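Local coordinates for putative lipase/esterase (Lactobacillus plantarum WCFS1, PDB 3BXP), which is a putative carboxylesterase or lipase of the alpha/beta-hydrolase superfamily and probably cleaves ester bonds, at residues N72-L75 with D79-V82; S81-A86 with G119-A124. All coordinates share one frame; numbering follows the deposited sequence.

Overall arrangement
Both contacts involve the connection from strand 67-72 of the central sheet to helix 85-99: contact 1 lies wholly within it, and contact 2 joins its end to helix 118-129. They share Ser81 and Val82, and the centres of the two contacts are about 8 Å apart. Contact 1 closes the loop on itself farther from the chain centre; though its inner residues are buried, its outer end is partly exposed, and its chemistry is that of amides, backbone carbonyls and one valine. Contact 2 lies deeper and combines a phenol–imidazole hydrogen bond with small apolar groups. Tyr73 links the two: its CD1 lies 3.9 Å from Val122 CG2, and its CB packs against Ala86 CB.

Contact 1: residues N72-L75 with D79-V82; sequences NYQL and DQSV
The side-chain amides of Gln74 and Gln80 meet with their planes 64° apart; Gln74 NE2 lies above the plane of the Gln80 amide and off to one side, 3.5 Å from Gln80 CD. At the edge of the Gln74 amide, nearly in its plane, is Leu75 O. This is the loop that joins strand 67-72 to helix 85-99 in an alpha/beta-hydrolase fold, turning back on itself. Gln74 suits the position because its chain can curl: with CG anti to N (chi1 -170°) and a bend at chi2, the amide swings round to the backbone of the next residue, where NE2 donates to a lone pair of Leu75 O at 3.0 Å. That nearly straight bond (171°) fixes the amide's rotation. The aliphatic part of Gln74 packs as well, its CG 3.4 Å from Ser81 O. Farther out, Gln80 CB approaches Leu75 O, while the Ser81 hydroxyl bonds to Gln173 O. Buried Gln74 O and Ser81 O have no hydrogen-bond partner in the model. Val82, compact and branched at CB, presents both methyls to one of these carbonyls: CG1 is 3.6 Å and CG2 3.7 Å from Gln74 O.

Contact 2: residues S81-A86 with G119-A124; sequences SVYPWA and GGHVVA
Tyr83 reaches from the loop before helix 85-99 to helix 118-129, whose first turn takes in the end of a GxSxG sequence consistent with a nucleophile elbow in this alpha/beta-hydrolase fold. Its CB points toward that helix, and with CG anti to the carbonyl carbon (chi1 -64°) the ring continues the same way, long enough to carry a hydroxyl across. One face of the ring is covered by Val82, whose CG1 sits 3.8 Å above the plane over the centre. Farther along, Tyr83 CE2 comes within 3.5 Å of His121 ND1, and CZ lies in the plane of the imidazole at its edge. The two rings meet rim to rim, planes 58° apart, neither covering the other. At the tip, Tyr83 OH and His121 ND1 share a short hydrogen bond of 2.6 Å, in which either could be the donor. Histidine suits its place by offering a nitrogen to each of two partners: NE2 bonds to Trp181 O, bridging two parts of the chain. A phenylalanine here would keep the ring packing but would probably leave His121 ND1 without its mate and the imidazole freer to turn. Tyr83 OH also rests on the helix, 3.3 Å from Val122 CA. Beside the hydrogen bond the interface is apolar: small Ala86 permits close approach, and branched Val122 supplies a methyl, CG2, 4.0 Å from Ala86 CB.

Contact 1: residues N72-L75 with D79-V82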
loop_
_atom_site.group_PDB
_atom_site.type_symbol
_atom_site.label_atom_id
_atom_site.label_comp_id
_atom_site.label_asym_id
_atom_site.label_seq_id
_atom_site.Cartn_x
_atom_site.Cartn_y
_atom_site.Cartn_z
ATOM N N ASN B 72 -9.404 -22.060 14.208
ATOM C CA ASN B 72 -10.621 -22.259 13.467
ATOM C C ASN B 72 -11.810 -21.652 14.204
ATOM O O ASN B 72 -12.489 -22.320 14.893
ATOM C CB ASN B 72 -10.813 -23.757 13.228
ATOM C CG ASN B 72 -10.077 -24.291 11.971
ATOM O OD1 ASN B 72 -9.339 -23.594 11.272
ATOM N ND2 ASN B 72 -10.349 -25.547 11.660
ATOM N N TYR B 73 -11.986 -20.361 14.041
ATOM C CA TYR B 73 -12.944 -19.542 14.814
ATOM C C TYR B 73 -14.384 -19.891 14.397
ATOM O O TYR B 73 -14.653 -20.476 13.338
ATOM C CB TYR B 73 -12.606 -18.040 14.647
ATOM C CG TYR B 73 -12.590 -17.694 13.188
ATOM C CD1 TYR B 73 -13.779 -17.489 12.514
ATOM C CD2 TYR B 73 -11.393 -17.635 12.454
ATOM C CE1 TYR B 73 -13.817 -17.229 11.135
ATOM C CE2 TYR B 73 -11.414 -17.397 11.064
ATOM C CZ TYR B 73 -12.619 -17.206 10.414
ATOM O OH TYR B 73 -12.633 -17.007 9.039
ATOM N N GLN B 74 -15.321 -19.480 15.236
ATOM C CA GLN B 74 -16.738 -19.724 15.001
ATOM C C GLN B 74 -17.198 -19.353 13.602
ATOM O O GLN B 74 -17.003 -18.218 13.131
ATOM C CB GLN B 74 -17.523 -18.886 16.004
ATOM C CG GLN B 74 -18.952 -19.166 16.076
ATOM C CD GLN B 74 -19.228 -20.568 16.511
ATOM O OE1 GLN B 74 -18.803 -20.981 17.580
ATOM N NE2 GLN B 74 -19.945 -21.323 15.687
ATOM N N LEU B 75 -17.970 -20.253 13.003
ATOM C CA LEU B 75 -18.570 -20.008 11.689
ATOM C C LEU B 75 -20.088 -19.926 11.855
ATOM O O LEU B 75 -20.638 -20.153 12.958
ATOM C CB LEU B 75 -18.277 -21.172 10.746
ATOM C CG LEU B 75 -16.811 -21.472 10.509
ATOM C CD1 LEU B 75 -16.664 -22.743 9.674
ATOM C CD2 LEU B 75 -16.171 -20.210 9.886
ATOM N N ASP B 79 -26.757 -22.487 11.695
ATOM C CA ASP B 79 -27.565 -21.335 12.095
ATOM C C ASP B 79 -27.033 -20.693 13.375
ATOM O O ASP B 79 -27.731 -20.508 14.367
ATOM C CB ASP B 79 -29.030 -21.709 12.271
ATOM C CG ASP B 79 -29.896 -20.508 12.395
ATOM O OD1 ASP B 79 -29.403 -19.405 12.095
ATOM O OD2 ASP B 79 -31.088 -20.638 12.750
ATOM N N GLN B 80 -25.765 -20.359 13.311
ATOM C CA GLN B 80 -25.081 -19.634 14.381
ATOM C C GLN B 80 -24.567 -18.295 13.862
ATOM O O GLN B 80 -24.458 -18.064 12.648
ATOM C CB GLN B 80 -23.932 -20.455 14.907
ATOM C CG GLN B 80 -24.360 -21.815 15.420
ATOM C CD GLN B 80 -23.193 -22.611 15.888
ATOM O OE1 GLN B 80 -22.614 -23.409 15.130
ATOM N NE2 GLN B 80 -22.800 -22.394 17.124
ATOM N N SER B 81 -24.240 -17.420 14.799
ATOM C CA SER B 81 -23.499 -16.210 14.469
ATOM C C SER B 81 -22.048 -16.377 14.879
ATOM O O SER B 81 -21.682 -17.221 15.697
ATOM C CB SER B 81 -24.094 -14.989 15.129
ATOM O OG SER B 81 -25.475 -14.874 14.817
ATOM N N VAL B 82 -21.242 -15.521 14.284
ATOM C CA VAL B 82 -19.810 -15.560 14.471
ATOM C C VAL B 82 -19.426 -14.841 15.752
ATOM O O VAL B 82 -18.509 -15.232 16.427
ATOM C CB VAL B 82 -19.084 -14.877 13.256
ATOM C CG1 VAL B 82 -17.586 -14.705 13.512
ATOM C CG2 VAL B 82 -19.349 -15.665 11.987
#

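Contact 2: residues S81-A86 with G119-A124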
loop_
_atom_site.group_PDB
_atom_site.type_symbol
_atom_site.label_atom_id
_atom_site.label_comp_id
_atom_site.label_asym_id
_atom_site.label_seq_id
_atom_site.Cartn_x
_atom_site.Cartn_y
_atom_site.Cartn_z
ATOM N N SER B 81 -24.240 -17.420 14.799
ATOM C CA SER B 81 -23.499 -16.210 14.469
ATOM C C SER B 81 -22.048 -16.377 14.879
ATOM O O SER B 81 -21.682 -17.221 15.697
ATOM C CB SER B 81 -24.094 -14.989 15.129
ATOM O OG SER B 81 -25.475 -14.874 14.817
ATOM N N VAL B 82 -21.242 -15.521 14.284
ATOM C CA VAL B 82 -19.810 -15.560 14.471
ATOM C C VAL B 82 -19.426 -14.841 15.752
ATOM O O VAL B 82 -18.509 -15.232 16.427
ATOM C CB VAL B 82 -19.084 -14.877 13.256
ATOM C CG1 VAL B 82 -17.586 -14.705 13.512
ATOM C CG2 VAL B 82 -19.349 -15.665 11.987
ATOM N N TYR B 83 -20.097 -13.748 16.050
ATOM C CA TYR B 83 -19.730 -12.942 17.174
ATOM C C TYR B 83 -20.850 -13.018 18.224
ATOM O O TYR B 83 -21.981 -13.309 17.846
ATOM C CB TYR B 83 -19.523 -11.485 16.688
ATOM C CG TYR B 83 -18.374 -11.274 15.714
ATOM C CD1 TYR B 83 -17.063 -11.344 16.155
ATOM C CD2 TYR B 83 -18.573 -11.021 14.352
ATOM C CE1 TYR B 83 -15.968 -11.148 15.317
ATOM C CE2 TYR B 83 -17.469 -10.855 13.474
ATOM C CZ TYR B 83 -16.186 -10.911 13.964
ATOM O OH TYR B 83 -15.133 -10.744 13.136
ATOM N N PRO B 84 -20.542 -12.743 19.516
ATOM C CA PRO B 84 -19.207 -12.285 19.901
ATOM C C PRO B 84 -18.201 -13.409 20.015
ATOM O O PRO B 84 -17.034 -13.206 20.335
ATOM C CB PRO B 84 -19.447 -11.659 21.264
ATOM C CG PRO B 84 -20.501 -12.494 21.844
ATOM C CD PRO B 84 -21.433 -12.851 20.689
ATOM N N TRP B 85 -18.648 -14.602 19.695
ATOM C CA TRP B 85 -17.872 -15.815 20.013
ATOM C C TRP B 85 -16.451 -15.844 19.465
ATOM O O TRP B 85 -15.539 -16.238 20.195
ATOM C CB TRP B 85 -18.607 -17.093 19.596
ATOM C CG TRP B 85 -20.103 -16.952 19.793
ATOM C CD1 TRP B 85 -21.055 -16.904 18.805
ATOM C CD2 TRP B 85 -20.799 -16.747 21.022
ATOM N NE1 TRP B 85 -22.281 -16.669 19.347
ATOM C CE2 TRP B 85 -22.153 -16.602 20.708
ATOM C CE3 TRP B 85 -20.403 -16.697 22.370
ATOM C CZ2 TRP B 85 -23.126 -16.378 21.678
ATOM C CZ3 TRP B 85 -21.376 -16.501 23.343
ATOM C CH2 TRP B 85 -22.720 -16.369 22.994
ATOM N N ALA B 86 -16.252 -15.461 18.205
ATOM C CA ALA B 86 -14.915 -15.535 17.608
ATOM C C ALA B 86 -13.889 -14.695 18.376
ATOM O O ALA B 86 -12.742 -15.096 18.456
ATOM C CB ALA B 86 -14.932 -15.135 16.110
ATOM N N GLY B 119 -11.234 -14.187 8.270
ATOM C CA GLY B 119 -10.373 -14.143 9.404
ATOM C C GLY B 119 -9.718 -12.811 9.659
ATOM O O GLY B 119 -9.365 -12.468 10.807
ATOM N N GLY B 120 -9.565 -12.067 8.572
ATOM C CA GLY B 120 -9.075 -10.704 8.634
ATOM C C GLY B 120 -10.096 -9.865 9.393
ATOM O O GLY B 120 -9.710 -8.953 10.126
ATOM N N HIS B 121 -11.382 -10.185 9.243
ATOM C CA HIS B 121 -12.406 -9.428 9.994
ATOM C C HIS B 121 -12.254 -9.713 11.467
ATOM O O HIS B 121 -12.235 -8.817 12.291
ATOM C CB HIS B 121 -13.780 -9.740 9.538
ATOM C CG HIS B 121 -14.801 -8.795 10.060
ATOM N ND1 HIS B 121 -15.531 -9.036 11.216
ATOM C CD2 HIS B 121 -15.175 -7.571 9.631
ATOM C CE1 HIS B 121 -16.368 -8.031 11.413
ATOM N NE2 HIS B 121 -16.172 -7.130 10.465
ATOM N N VAL B 122 -12.103 -10.972 11.804
ATOM C CA VAL B 122 -11.922 -11.347 13.216
ATOM C C VAL B 122 -10.716 -10.630 13.861
ATOM O O VAL B 122 -10.836 -10.011 14.946
ATOM C CB VAL B 122 -11.803 -12.918 13.394
ATOM C CG1 VAL B 122 -11.447 -13.263 14.847
ATOM C CG2 VAL B 122 -13.077 -13.648 12.944
ATOM N N VAL B 123 -9.552 -10.735 13.201
ATOM C CA VAL B 123 -8.309 -10.081 13.663
ATOM C C VAL B 123 -8.422 -8.547 13.773
ATOM O O VAL B 123 -8.001 -7.919 14.760
ATOM C CB VAL B 123 -7.089 -10.551 12.804
ATOM C CG1 VAL B 123 -5.823 -9.777 13.176
ATOM C CG2 VAL B 123 -6.885 -12.056 13.003
ATOM N N ALA B 124 -8.957 -7.923 12.728
ATOM C CA ALA B 124 -9.067 -6.466 12.686
ATOM C C ALA B 124 -10.012 -6.007 13.775
ATOM O O ALA B 124 -9.769 -5.040 14.514
ATOM C CB ALA B 124 -9.517 -6.002 11.271
#